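Local structure of phosphatidylinositol-specific phospholipase C1 (Streptomyces antibioticus, 3H4X) at residues Gly81-Ala89 / Ser99-Asp110. The protein belongs to the calcium-dependent phosphoinositide phospholipase C family and folds as a curled, mostly parallel beta-sheet flanked by helices. Sequence-based numbering, arbitrary orientation.
Sequences GNNSNCEGA and SRDQDFAGCLSD. With EOH (ethanol), chain G.
The carboxylate of D110 grips the backbone of E87 and A89 through both oxygens. OD2 takes the N-H of E87 on its syn side at 2.8 Å, nearly straight, while OD1 accepts from A89 N, also 2.8 Å, almost in line with its own C-O bond. A water bridges OD2 to OE1 of E87; the two carboxylate planes stand 68° apart, and with like charges this close the water's two donated bonds probably ease the repulsion. E87 is held further by the backbone N-H groups of R96, T97 and K98.

The D101 carboxylate lies at the other end. Its CG sits beside the backbone N (chi1 -68°), which turns OD1 to S84 N, 3.0 Å away and met on the anti side; K42 forms a salt bridge with the same oxygen, and N83, D101 and K42 surround a bound acetyl group. At the edge of the R100 guanidinium, in its plane, is the ethanol oxygen, bound by NE at 3.2 Å and also by R100 N; NH1 is hydrogen-bonded to R46 O. The N82 amide stands at 80° to the D103 carboxylate, its OD1 near CA and CB of D103 but bonded to V74 N.

D101 N donates in turn to S84 O, so the two residues are joined by a pair of bonds. S84 OG donates to Q102 O within the carbonyl plane and accepts from C86 N, an ST turn. D103 N-caps the helix, OD1 accepting from G106 N. C86 points toward the helix, SG 3.4 Å from C107 CB.

The contact thus folds the loop after strand 73-74 back onto the start of helix 104-117, which leads into parallel strand 124-130 of the curled sheet. F48 of helix 48-52 packs against C86, C107 and D110, while F104 and L108 face helix 142-153.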
loop_
_atom_site.group_PDB
_atom_site.type_symbol
_atom_site.label_atom_id
_atom_site.label_comp_id
_atom_site.label_asym_id
_atom_site.label_seq_id
_atom_site.Cartn_x
_atom_site.Cartn_y
_atom_site.Cartn_z
ATOM N N GLY A 81 -12.218 8.674 -18.382
ATOM C CA GLY A 81 -11.187 9.598 -17.937
ATOM C C GLY A 81 -10.639 9.113 -16.603
ATOM O O GLY A 81 -10.140 7.990 -16.495
ATOM N N ASN A 82 -10.745 9.963 -15.587
ATOM C CA ASN A 82 -10.376 9.626 -14.217
ATOM C C ASN A 82 -11.444 10.176 -13.292
ATOM O O ASN A 82 -12.230 11.033 -13.687
ATOM C CB ASN A 82 -9.028 10.242 -13.841
ATOM C CG ASN A 82 -7.896 9.741 -14.705
ATOM O OD1 ASN A 82 -7.280 8.719 -14.411
ATOM N ND2 ASN A 82 -7.608 10.466 -15.779
ATOM N N ASN A 83 -11.475 9.689 -12.061
ATOM C CA ASN A 83 -12.370 10.224 -11.056
ATOM C C ASN A 83 -11.597 10.215 -9.749
ATOM O O ASN A 83 -11.503 9.190 -9.072
ATOM C CB ASN A 83 -13.654 9.391 -10.981
ATOM C CG ASN A 83 -14.658 9.943 -9.988
ATOM O OD1 ASN A 83 -14.317 10.730 -9.105
ATOM N ND2 ASN A 83 -15.910 9.520 -10.122
ATOM N N SER A 84 -10.998 11.357 -9.427
ATOM C CA SER A 84 -10.015 11.411 -8.362
ATOM C C SER A 84 -9.884 12.820 -7.823
ATOM O O SER A 84 -10.340 13.786 -8.446
ATOM C CB SER A 84 -8.651 10.974 -8.895
ATOM O OG SER A 84 -8.055 12.030 -9.633
ATOM N N ASN A 85 -9.233 12.927 -6.670
ATOM C CA ASN A 85 -8.945 14.218 -6.062
ATOM C C ASN A 85 -7.524 14.696 -6.358
ATOM O O ASN A 85 -7.038 15.649 -5.750
ATOM C CB ASN A 85 -9.195 14.167 -4.556
ATOM C CG ASN A 85 -8.382 13.094 -3.862
ATOM O OD1 ASN A 85 -7.434 12.549 -4.429
ATOM N ND2 ASN A 85 -8.749 12.786 -2.626
ATOM N N CYS A 86 -6.865 14.041 -7.305
ATOM C CA CYS A 86 -5.488 14.379 -7.660
ATOM C C CYS A 86 -5.454 15.554 -8.636
ATOM O O CYS A 86 -6.292 15.632 -9.537
ATOM C CB CYS A 86 -4.791 13.155 -8.252
ATOM S SG CYS A 86 -4.914 11.693 -7.190
ATOM N N GLU A 87 -4.492 16.462 -8.457
ATOM C CA GLU A 87 -4.430 17.693 -9.258
ATOM C C GLU A 87 -3.244 17.779 -10.205
ATOM O O GLU A 87 -3.238 18.616 -11.106
ATOM C CB GLU A 87 -4.311 18.944 -8.389
ATOM C CG GLU A 87 -5.129 19.057 -7.148
ATOM C CD GLU A 87 -4.621 20.220 -6.300
ATOM O OE1 GLU A 87 -4.092 19.976 -5.197
ATOM O OE2 GLU A 87 -4.699 21.383 -6.760
ATOM N N GLY A 88 -2.207 16.986 -9.967
ATOM C CA GLY A 88 -0.967 17.147 -10.720
ATOM C C GLY A 88 -0.278 18.472 -10.432
ATOM O O GLY A 88 0.216 19.138 -11.345
ATOM N N ALA A 89 -0.248 18.864 -9.163
ATOM C CA ALA A 89 0.416 20.101 -8.760
ATOM C C ALA A 89 1.896 20.071 -9.125
ATOM O O ALA A 89 2.571 19.067 -8.913
ATOM C CB ALA A 89 0.252 20.326 -7.267
ATOM N N SER A 99 -7.731 21.895 -11.177
ATOM C CA SER A 99 -8.795 20.949 -11.471
ATOM C C SER A 99 -8.321 19.549 -11.096
ATOM O O SER A 99 -7.133 19.245 -11.162
ATOM C CB SER A 99 -9.187 21.005 -12.947
ATOM O OG SER A 99 -8.097 20.654 -13.774
ATOM N N ARG A 100 -9.258 18.705 -10.692
ATOM C CA ARG A 100 -8.922 17.384 -10.189
ATOM C C ARG A 100 -9.128 16.327 -11.279
ATOM O O ARG A 100 -8.943 16.620 -12.460
ATOM C CB ARG A 100 -9.712 17.110 -8.907
ATOM C CG ARG A 100 -9.348 18.090 -7.785
ATOM C CD ARG A 100 -10.359 18.077 -6.655
ATOM N NE ARG A 100 -11.653 18.604 -7.084
ATOM C CZ ARG A 100 -12.757 18.550 -6.348
ATOM N NH1 ARG A 100 -12.727 17.997 -5.145
ATOM N NH2 ARG A 100 -13.894 19.049 -6.816
ATOM N N ASP A 101 -9.483 15.105 -10.895
ATOM C CA ASP A 101 -9.656 14.016 -11.861
ATOM C C ASP A 101 -8.399 13.782 -12.701
ATOM O O ASP A 101 -8.480 13.475 -13.893
ATOM C CB ASP A 101 -10.863 14.272 -12.774
ATOM C CG ASP A 101 -12.186 14.202 -12.035
ATOM O OD1 ASP A 101 -12.243 13.603 -10.943
ATOM O OD2 ASP A 101 -13.185 14.741 -12.561
ATOM N N GLN A 102 -7.234 13.914 -12.077
ATOM C CA GLN A 102 -5.992 13.567 -12.757
ATOM C C GLN A 102 -5.637 12.093 -12.567
ATOM O O GLN A 102 -6.209 11.406 -11.716
ATOM C CB GLN A 102 -4.850 14.483 -12.310
ATOM C CG GLN A 102 -5.142 15.953 -12.551
ATOM C CD GLN A 102 -5.441 16.241 -14.007
ATOM O OE1 GLN A 102 -4.581 16.081 -14.867
ATOM N NE2 GLN A 102 -6.665 16.675 -14.289
ATOM N N ASP A 103 -4.697 11.624 -13.379
ATOM C CA ASP A 103 -4.300 10.223 -13.406
ATOM C C ASP A 103 -3.209 9.906 -12.382
ATOM O O ASP A 103 -2.913 10.711 -11.500
ATOM C CB ASP A 103 -3.832 9.842 -14.814
ATOM C CG ASP A 103 -2.603 10.623 -15.256
ATOM O OD1 ASP A 103 -2.070 11.427 -14.461
ATOM O OD2 ASP A 103 -2.169 10.431 -16.411
ATOM N N PHE A 104 -2.611 8.726 -12.503
ATOM C CA PHE A 104 -1.611 8.282 -11.534
ATOM C C PHE A 104 -0.401 9.215 -11.528
ATOM O O PHE A 104 0.115 9.569 -10.464
ATOM C CB PHE A 104 -1.203 6.836 -11.823
ATOM C CG PHE A 104 -0.245 6.244 -10.818
ATOM C CD1 PHE A 104 -0.386 6.478 -9.457
ATOM C CD2 PHE A 104 0.776 5.410 -11.244
ATOM C CE1 PHE A 104 0.493 5.908 -8.541
ATOM C CE2 PHE A 104 1.652 4.840 -10.335
ATOM C CZ PHE A 104 1.507 5.090 -8.985
ATOM N N ALA A 105 0.052 9.620 -12.711
ATOM C CA ALA A 105 1.146 10.580 -12.790
ATOM C C ALA A 105 0.801 11.868 -12.040
ATOM O O ALA A 105 1.664 12.467 -11.395
ATOM C CB ALA A 105 1.509 10.873 -14.241
ATOM N N GLY A 106 -0.458 12.292 -12.125
ATOM C CA GLY A 106 -0.911 13.475 -11.402
ATOM C C GLY A 106 -0.882 13.277 -9.896
ATOM O O GLY A 106 -0.488 14.172 -9.147
ATOM N N CYS A 107 -1.303 12.101 -9.450
ATOM C CA CYS A 107 -1.233 11.758 -8.039
ATOM C C CYS A 107 0.209 11.817 -7.538
ATOM O O CYS A 107 0.500 12.396 -6.490
ATOM C CB CYS A 107 -1.805 10.360 -7.819
ATOM S SG CYS A 107 -1.743 9.808 -6.116
ATOM N N LEU A 108 1.113 11.202 -8.291
ATOM C CA LEU A 108 2.522 11.188 -7.934
ATOM C C LEU A 108 3.101 12.598 -7.885
ATOM O O LEU A 108 3.937 12.902 -7.033
ATOM C CB LEU A 108 3.306 10.310 -8.910
ATOM C CG LEU A 108 3.007 8.812 -8.842
ATOM C CD1 LEU A 108 3.597 8.117 -10.060
ATOM C CD2 LEU A 108 3.533 8.202 -7.546
ATOM N N SER A 109 2.658 13.458 -8.794
ATOM C CA SER A 109 3.073 14.854 -8.759
ATOM C C SER A 109 2.609 15.530 -7.470
ATOM O O SER A 109 3.372 16.267 -6.842
ATOM C CB SER A 109 2.547 15.612 -9.979
ATOM O OG SER A 109 3.163 15.154 -11.168
ATOM N N ASP A 110 1.364 15.287 -7.068
ATOM C CA ASP A 110 0.864 15.849 -5.815
ATOM C C ASP A 110 1.724 15.369 -4.652
ATOM O O ASP A 110 2.078 16.147 -3.758
ATOM C CB ASP A 110 -0.591 15.443 -5.557
ATOM C CG ASP A 110 -1.580 16.159 -6.458
ATOM O OD1 ASP A 110 -1.150 16.923 -7.347
ATOM O OD2 ASP A 110 -2.798 15.947 -6.269
HETATM C C1 EOH G . -12.629 18.627 -10.901
HETATM C C2 EOH G . -13.814 17.957 -10.216
HETATM O O EOH G . -12.002 19.572 -10.062
HETATM O O HOH W 1 -14.736 13.043 -14.037
HETATM O O HOH W 2 -9.779 13.148 -16.169
HETATM O O HOH W 3 -3.780 17.471 -4.142
HETATM O O HOH W 4 -5.092 19.507 -12.874
HETATM O O HOH W 5 4.973 17.875 -8.332
#